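Local coordinates for protein glycine betaine/carnitine/choline ABC transporter (PDB 3O66) that probably binds glycine betaine, carnitine or choline as the substrate-binding component of an ABC-type uptake system, at residues I24-M27 with L28-L31; H34-H37 with G38-P42; L48-S51 with T52-H55; G158-G161 with F162-E165. All coordinates share one frame; numbering follows the deposited sequence. Where two conformers were deposited one is given.

Interaction 1: I24-M27 with L28-L31; sequences ISHM and LRLL
H26 and R29, three residues apart on helix 19-35, run side by side and meet at a single ring nitrogen. ND1 of H26 accepts from NE of R29 at 3.1 Å and from NH2 of R29 at 3.2 Å, so the guanidinium grips one atom side-on with two nitrogens. The ring and guanidinium planes stand 86° apart; NE lies near the imidazole plane, whereas NH2 is tilted further out of it. Because ND1 is the acceptor in both bonds, it should carry no proton in this arrangement. The bend of the arginine at chi3 (68°) turns its head back toward the histidine, and CG of L30 lies against one guanidinium face, near the rim. A salt bridge from NH1 of R29 to E33 fixes the far side of the group, one helical turn on. Beneath these side chains the backbone is regular alpha-helix: L28 N binds I24 O at 3.0 Å and L30 N binds H26 O at 2.9 Å. The helix is the crossover of the beta-alpha-beta unit 12-16, 19-35, 43-48. S25 and R29 rest on both strands, L28 reaches I13 and Y110, and selenomethionine M27 packs with L30 against helix 267-277.

Interaction 2: H34-H37 with G38-P42; sequences HDTH and GKIKP
A Schellman motif closes helix 19-35, and a type I' beta turn from T36 to K39 overlaps its end; T36 is the residue that ties the two together. The motif is defined by G38 N reaching E33 O and H37 N reaching H34 O, with H37 at positive phi (50°) as the C-prime residue. G38 is also at positive phi, and the pair reverses the chain. Across the turn K39 N donates to T36 O at 3.0 Å, with the nitrogen standing above the carbonyl plane instead of within it. The aliphatic part of K39 then runs past the same oxygen, its CB 3.2 Å from T36 O.

The second tie uses the threonine side chain. OG1 of T36 sits between the backbone N and the carbonyl carbon (chi1 69°), from where it accepts from I40 N at 3.0 Å in a nearly straight bond (N-H...O 163°). The same hydroxyl is hydrogen-bonded to I32 O in the preceding helical turn, so one buried polar group joins the helix to the departing chain. T36 and I40 cross at about a right angle, with CG2 of T36 4.1 Å from CD1 of I40. Further round, K41 folds back to place NZ 3.1 Å from G38 O, a hydrogen bond that braces the outer part of the loop.

D35 anchors the helix end to T240 and K243, while H34 stacks on Y280. I40 packs on V11 and I32, and P42 covers R29, I32 and E33 as the chain leads into strand 43-48.

Interaction 3: L48-S51 with T52-H55; sequences LGSS and TIQH
The side-chain amide of Q54 meets S51 at its edge: NE2 of Q54 donates to OG of S51 at 3.2 Å, and the hydroxyl oxygen lies only 7° out of the amide plane. NE2 is also bonded to V68 O and OE1 to T14 OG1, so partners on strands 65-70 and 12-16 help fix the rotation of this buried group. The imidazole of H55 leads off in another direction, meeting F102 edge-to-face; CB of H55 lies 3.3 Å from S51 O.

These residues begin helix 51-60, and S50 is its N-cap. With chi1 at 71°, OG of S50 is swung over the first turn, where it accepts from I53 N at 3.3 Å with an N-H...O angle of 157°. That side-chain bond supplies an acceptor for an amide at the helix start. The S50 carbonyl then opens the regular pattern by accepting from Q54 N at 3.1 Å, and S51 O takes H55 N at 2.8 Å.

An apolar contact lies beside the cap. CG2 of I53 packs on CB of L48 at 3.9 Å and lies near both methyls of the leucine, while CD1 of L48 extends to the CA of Q54. The I53 CG1 branch turns instead toward the cap, approaching S50 OG to 3.4 Å. L48 is the last residue of strand 43-48, and its backbone bond to A15 ties this corner to strand 12-16.

Interaction 4: G158-G161 with F162-E165; sequences GYEG and FKKE
Charge pairing and aromatic packing share one lysine here: K163 lies over one face of the Y159 ring and ends at E160. In the CH-pi contact, CD of K163 is 3.8 Å from the ring centroid and 27° off the normal, while CE comes within 3.5 Å of Y159 CE2. The bend of the lysine at chi3 (-78°) carries its chain across the ring toward the glutamate. The salt bridge joins K163 NZ to E160 OE2 at 3.0 Å, the ammonium approaching from above the carboxylate plane. E160 folds at chi2 (-57°) and runs alongside the lysine in the same direction. Aromatic contact continues from Y159 to F162, CE1 to CD2 at 4.0 Å, with the side chains crossing at a slant; F162 also meets F118 and Y166. Backbone bonds open with G158, the N-cap: F162 N binds G158 O at 3.0 Å, and K163 N binds Y159 O at 3.0 Å. Y159 OH is bonded to F170 N, which anchors the far end of the ring under the lysine. The ring thus supports the lysine's methylenes, while the exposed glutamate probably offsets the charge at its tip.

In the fold
All four contacts are local, but their settings differ. Interaction 1 is the buried one, amid helix 19-35; interaction 2 ends the same helix, is only partly buried, and touches interaction 1 where R29 CD meets P42 O. Interaction 3 is a surface contact at the start of helix 51-60, which follows strand 43-48, the strand that helix 19-35 leads into. Interaction 4, partly buried, belongs to the half of the periplasmic-binding-protein fold built on the second five-stranded sheet, its centre about 39 Å from that of interaction 1. Chemistry follows place: a two-nitrogen arginine grip on a histidine within a helix, hydroxyl ties at a C-terminal turn and an N-cap, and an ion pair laid over an aromatic ring.

Interaction 1: I24-M27 with L28-L31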
# COMPACT_ATOMS: atom_id res chain seq x y z
N ILE A 24 5.24 -7.75 4.61
CA ILE A 24 5.84 -8.02 3.30
C ILE A 24 7.38 -8.09 3.36
O ILE A 24 7.98 -8.90 2.65
CB ILE A 24 5.40 -6.99 2.28
CG1 ILE A 24 3.88 -6.92 2.23
CG2 ILE A 24 5.98 -7.32 0.90
CD1 ILE A 24 3.38 -5.68 1.51
N SER A 25 8.01 -7.27 4.19
CA SER A 25 9.48 -7.40 4.39
C SER A 25 9.89 -8.74 4.99
O SER A 25 10.87 -9.36 4.57
CB SER A 25 10.03 -6.24 5.22
OG SER A 25 9.72 -5.03 4.56
N HIS A 26 9.11 -9.22 5.96
CA HIS A 26 9.41 -10.52 6.54
C HIS A 26 9.10 -11.62 5.57
O HIS A 26 9.75 -12.67 5.61
CB HIS A 26 8.64 -10.75 7.85
CG HIS A 26 9.30 -10.14 9.03
ND1 HIS A 26 10.49 -10.59 9.54
CD2 HIS A 26 8.95 -9.06 9.78
CE1 HIS A 26 10.85 -9.84 10.57
NE2 HIS A 26 9.93 -8.90 10.73
N MSE A 27 8.12 -11.39 4.70
CA MSE A 27 7.73 -12.39 3.72
C MSE A 27 8.86 -12.57 2.71
O MSE A 27 9.24 -13.71 2.42
CB MSE A 27 6.41 -11.99 3.05
CG MSE A 27 5.75 -13.04 2.24
SE MSE A 27 4.16 -12.24 1.38
CE MSE A 27 2.97 -11.95 2.92
N LEU A 28 9.46 -11.46 2.27
CA LEU A 28 10.64 -11.54 1.38
C LEU A 28 11.80 -12.21 2.09
O LEU A 28 12.49 -13.04 1.49
CB LEU A 28 11.07 -10.15 0.89
CG LEU A 28 10.14 -9.49 -0.14
CD1 LEU A 28 10.56 -8.04 -0.35
CD2 LEU A 28 10.15 -10.25 -1.47
N ARG A 29 11.99 -11.89 3.37
CA ARG A 29 13.13 -12.46 4.11
C ARG A 29 12.99 -13.99 4.17
O ARG A 29 13.96 -14.74 3.91
CB ARG A 29 13.22 -11.87 5.54
CG ARG A 29 14.23 -12.59 6.43
CD ARG A 29 14.20 -12.02 7.86
NE ARG A 29 12.93 -12.32 8.56
CZ ARG A 29 12.68 -13.44 9.23
NH1 ARG A 29 13.59 -14.40 9.30
NH2 ARG A 29 11.51 -13.59 9.84
N LEU A 30 11.79 -14.44 4.53
CA LEU A 30 11.53 -15.86 4.67
C LEU A 30 11.55 -16.59 3.34
O LEU A 30 11.99 -17.73 3.25
CB LEU A 30 10.23 -16.13 5.46
CG LEU A 30 10.22 -15.74 6.94
CD1 LEU A 30 8.77 -15.57 7.44
CD2 LEU A 30 11.01 -16.74 7.86
N LEU A 31 11.07 -15.91 2.30
CA LEU A 31 11.00 -16.54 0.99
C LEU A 31 12.41 -16.69 0.43
O LEU A 31 12.73 -17.71 -0.16
CB LEU A 31 10.12 -15.71 0.06
CG LEU A 31 9.82 -16.29 -1.31
CD1 LEU A 31 9.21 -17.69 -1.24
CD2 LEU A 31 8.91 -15.31 -2.07

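Interaction 2: H34-H37 with G38-P42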
# COMPACT_ATOMS: atom_id res chain seq x y z
N HIS A 34 14.03 -19.47 2.15
CA HIS A 34 13.45 -20.72 1.63
C HIS A 34 14.06 -21.09 0.27
O HIS A 34 14.58 -22.20 0.11
CB HIS A 34 11.91 -20.63 1.54
CG HIS A 34 11.28 -21.84 0.89
ND1 HIS A 34 11.05 -23.02 1.56
CD2 HIS A 34 10.84 -22.04 -0.37
CE1 HIS A 34 10.48 -23.89 0.74
NE2 HIS A 34 10.34 -23.32 -0.44
N ASP A 35 14.01 -20.16 -0.69
CA ASP A 35 14.50 -20.47 -2.03
C ASP A 35 16.01 -20.75 -2.09
O ASP A 35 16.45 -21.51 -2.96
CB ASP A 35 14.17 -19.34 -3.00
CG ASP A 35 12.73 -19.35 -3.44
OD1 ASP A 35 11.93 -20.20 -2.98
OD2 ASP A 35 12.38 -18.50 -4.26
N THR A 36 16.78 -20.15 -1.18
CA THR A 36 18.24 -20.32 -1.18
C THR A 36 18.71 -21.38 -0.20
O THR A 36 19.89 -21.53 0.03
CB THR A 36 18.99 -18.99 -0.90
OG1 THR A 36 18.77 -18.59 0.47
CG2 THR A 36 18.50 -17.87 -1.85
N HIS A 37 17.76 -22.10 0.38
CA HIS A 37 18.04 -23.12 1.41
C HIS A 37 18.94 -22.61 2.52
O HIS A 37 19.87 -23.32 2.96
CB HIS A 37 18.64 -24.39 0.77
CG HIS A 37 17.93 -24.84 -0.47
ND1 HIS A 37 18.48 -24.71 -1.72
CD2 HIS A 37 16.70 -25.38 -0.65
CE1 HIS A 37 17.63 -25.17 -2.62
NE2 HIS A 37 16.54 -25.59 -2.00
N GLY A 38 18.69 -21.39 2.99
CA GLY A 38 19.48 -20.79 4.08
C GLY A 38 20.83 -20.19 3.68
O GLY A 38 21.53 -19.63 4.52
N LYS A 39 21.19 -20.26 2.41
CA LYS A 39 22.42 -19.64 1.92
C LYS A 39 22.39 -18.11 2.03
O LYS A 39 23.39 -17.48 2.35
CB LYS A 39 22.70 -20.06 0.49
CG LYS A 39 23.18 -21.49 0.38
CD LYS A 39 22.99 -22.03 -1.02
CE LYS A 39 23.77 -23.33 -1.21
NZ LYS A 39 23.76 -23.69 -2.65
N ILE A 40 21.23 -17.52 1.77
CA ILE A 40 21.05 -16.10 2.03
C ILE A 40 20.02 -15.92 3.14
O ILE A 40 18.89 -16.41 3.04
CB ILE A 40 20.65 -15.35 0.73
CG1 ILE A 40 21.72 -15.58 -0.35
CG2 ILE A 40 20.41 -13.84 1.03
CD1 ILE A 40 21.41 -14.97 -1.72
N LYS A 41 20.42 -15.21 4.20
CA LYS A 41 19.58 -14.95 5.36
C LYS A 41 19.44 -13.44 5.49
O LYS A 41 20.26 -12.77 6.13
CB LYS A 41 20.20 -15.54 6.64
CG LYS A 41 20.13 -17.06 6.72
CD LYS A 41 20.79 -17.59 8.00
CE LYS A 41 20.96 -19.11 7.96
NZ LYS A 41 22.33 -19.57 7.53
N PRO A 42 18.41 -12.88 4.86
CA PRO A 42 18.32 -11.42 4.86
C PRO A 42 17.98 -10.88 6.25
O PRO A 42 17.38 -11.60 7.07
CB PRO A 42 17.15 -11.15 3.91
CG PRO A 42 17.08 -12.39 3.05
CD PRO A 42 17.35 -13.49 4.03

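Interaction 3: L48-S51 with T52-H55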
# COMPACT_ATOMS: atom_id res chain seq x y z
N LEU A 48 11.58 2.38 9.68
CA LEU A 48 11.96 3.61 8.99
C LEU A 48 10.74 4.51 8.86
O LEU A 48 9.60 4.01 8.76
CB LEU A 48 12.55 3.31 7.61
CG LEU A 48 13.78 2.37 7.59
CD1 LEU A 48 14.38 2.31 6.20
CD2 LEU A 48 14.81 2.87 8.62
N GLY A 49 10.97 5.83 8.85
CA GLY A 49 9.89 6.81 9.00
C GLY A 49 9.07 7.09 7.75
O GLY A 49 7.92 7.51 7.86
N SER A 50 9.64 6.86 6.57
CA SER A 50 9.00 7.16 5.28
C SER A 50 9.70 6.44 4.14
O SER A 50 10.78 5.86 4.34
CB SER A 50 9.05 8.67 4.99
OG SER A 50 10.38 9.07 4.68
N SER A 51 9.10 6.50 2.94
CA SER A 51 9.76 5.96 1.78
C SER A 51 10.95 6.82 1.29
O SER A 51 11.82 6.31 0.58
CB SER A 51 8.76 5.65 0.66
OG SER A 51 7.95 4.53 1.03
N THR A 52 11.01 8.09 1.69
CA THR A 52 12.25 8.84 1.50
C THR A 52 13.41 8.16 2.27
O THR A 52 14.53 8.01 1.75
CB THR A 52 12.11 10.32 1.88
OG1 THR A 52 11.11 10.91 1.05
CG2 THR A 52 13.42 11.08 1.69
N ILE A 53 13.13 7.73 3.50
CA ILE A 53 14.16 7.06 4.29
C ILE A 53 14.51 5.70 3.65
O ILE A 53 15.68 5.32 3.59
CB ILE A 53 13.76 6.90 5.82
CG1 ILE A 53 13.22 8.22 6.41
CG2 ILE A 53 14.89 6.31 6.67
CD1 ILE A 53 14.14 9.40 6.40
N GLN A 54 13.50 4.99 3.14
CA GLN A 54 13.75 3.71 2.46
C GLN A 54 14.64 3.95 1.27
O GLN A 54 15.59 3.20 1.07
CB GLN A 54 12.46 3.04 1.98
CG GLN A 54 11.51 2.64 3.09
CD GLN A 54 10.58 1.54 2.61
OE1 GLN A 54 10.89 0.36 2.72
NE2 GLN A 54 9.43 1.94 2.07
N HIS A 55 14.30 4.97 0.46
CA HIS A 55 15.00 5.29 -0.77
C HIS A 55 16.46 5.62 -0.50
O HIS A 55 17.37 5.11 -1.18
CB HIS A 55 14.34 6.47 -1.47
CG HIS A 55 15.05 6.91 -2.72
ND1 HIS A 55 15.15 6.11 -3.84
CD2 HIS A 55 15.68 8.07 -3.02
CE1 HIS A 55 15.82 6.76 -4.78
NE2 HIS A 55 16.16 7.94 -4.30

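Interaction 4: G158-G161 with F162-E165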
# COMPACT_ATOMS: atom_id res chain seq x y z
N GLY A 158 -6.51 18.16 -2.29
CA GLY A 158 -7.27 17.91 -1.07
C GLY A 158 -8.77 18.06 -1.31
O GLY A 158 -9.25 17.86 -2.43
N TYR A 159 -9.50 18.41 -0.26
CA TYR A 159 -10.97 18.47 -0.31
C TYR A 159 -11.52 19.46 -1.36
O TYR A 159 -12.49 19.13 -2.05
CB TYR A 159 -11.55 18.75 1.08
CG TYR A 159 -13.07 18.67 1.15
CD1 TYR A 159 -13.75 17.56 0.63
CD2 TYR A 159 -13.82 19.69 1.75
CE1 TYR A 159 -15.15 17.48 0.68
CE2 TYR A 159 -15.23 19.60 1.82
CZ TYR A 159 -15.87 18.49 1.27
OH TYR A 159 -17.24 18.37 1.31
N GLU A 160 -10.90 20.64 -1.49
CA GLU A 160 -11.38 21.62 -2.48
C GLU A 160 -11.31 21.07 -3.89
O GLU A 160 -12.27 21.18 -4.64
CB GLU A 160 -10.65 22.98 -2.39
CG GLU A 160 -10.92 23.76 -1.09
CD GLU A 160 -12.42 24.04 -0.84
OE1 GLU A 160 -13.13 24.50 -1.76
OE2 GLU A 160 -12.88 23.81 0.31
N GLY A 161 -10.19 20.44 -4.22
CA GLY A 161 -9.99 19.82 -5.52
C GLY A 161 -10.93 18.65 -5.76
O GLY A 161 -11.40 18.46 -6.87
N PHE A 162 -11.22 17.88 -4.70
CA PHE A 162 -12.13 16.75 -4.80
C PHE A 162 -13.55 17.22 -5.12
O PHE A 162 -14.23 16.60 -5.95
CB PHE A 162 -12.14 15.91 -3.51
CG PHE A 162 -13.35 15.03 -3.36
CD1 PHE A 162 -13.35 13.72 -3.85
CD2 PHE A 162 -14.52 15.51 -2.77
CE1 PHE A 162 -14.49 12.92 -3.74
CE2 PHE A 162 -15.67 14.71 -2.64
CZ PHE A 162 -15.65 13.42 -3.13
N LYS A 163 -13.99 18.29 -4.46
CA LYS A 163 -15.33 18.87 -4.68
C LYS A 163 -15.48 19.37 -6.11
O LYS A 163 -16.53 19.18 -6.73
CB LYS A 163 -15.61 20.02 -3.70
CG LYS A 163 -15.82 19.59 -2.25
CD LYS A 163 -16.27 20.75 -1.38
CE LYS A 163 -15.13 21.66 -0.99
NZ LYS A 163 -15.64 22.78 -0.16
N LYS A 164 -14.44 20.00 -6.63
CA LYS A 164 -14.42 20.48 -8.01
C LYS A 164 -14.50 19.31 -9.01
O LYS A 164 -15.36 19.29 -9.89
CB LYS A 164 -13.17 21.35 -8.25
CG LYS A 164 -13.14 22.09 -9.59
CD LYS A 164 -12.17 23.29 -9.60
CE LYS A 164 -10.70 22.86 -9.56
NZ LYS A 164 -9.80 23.90 -10.19
N GLU A 165 -13.60 18.33 -8.84
CA GLU A 165 -13.56 17.11 -9.66
C GLU A 165 -14.86 16.30 -9.64
O GLU A 165 -15.44 16.01 -10.70
CB GLU A 165 -12.40 16.21 -9.22
CG GLU A 165 -12.21 14.95 -10.08
CD GLU A 165 -11.57 15.25 -11.43
OE1 GLU A 165 -10.37 15.61 -11.45
OE2 GLU A 165 -12.27 15.13 -12.47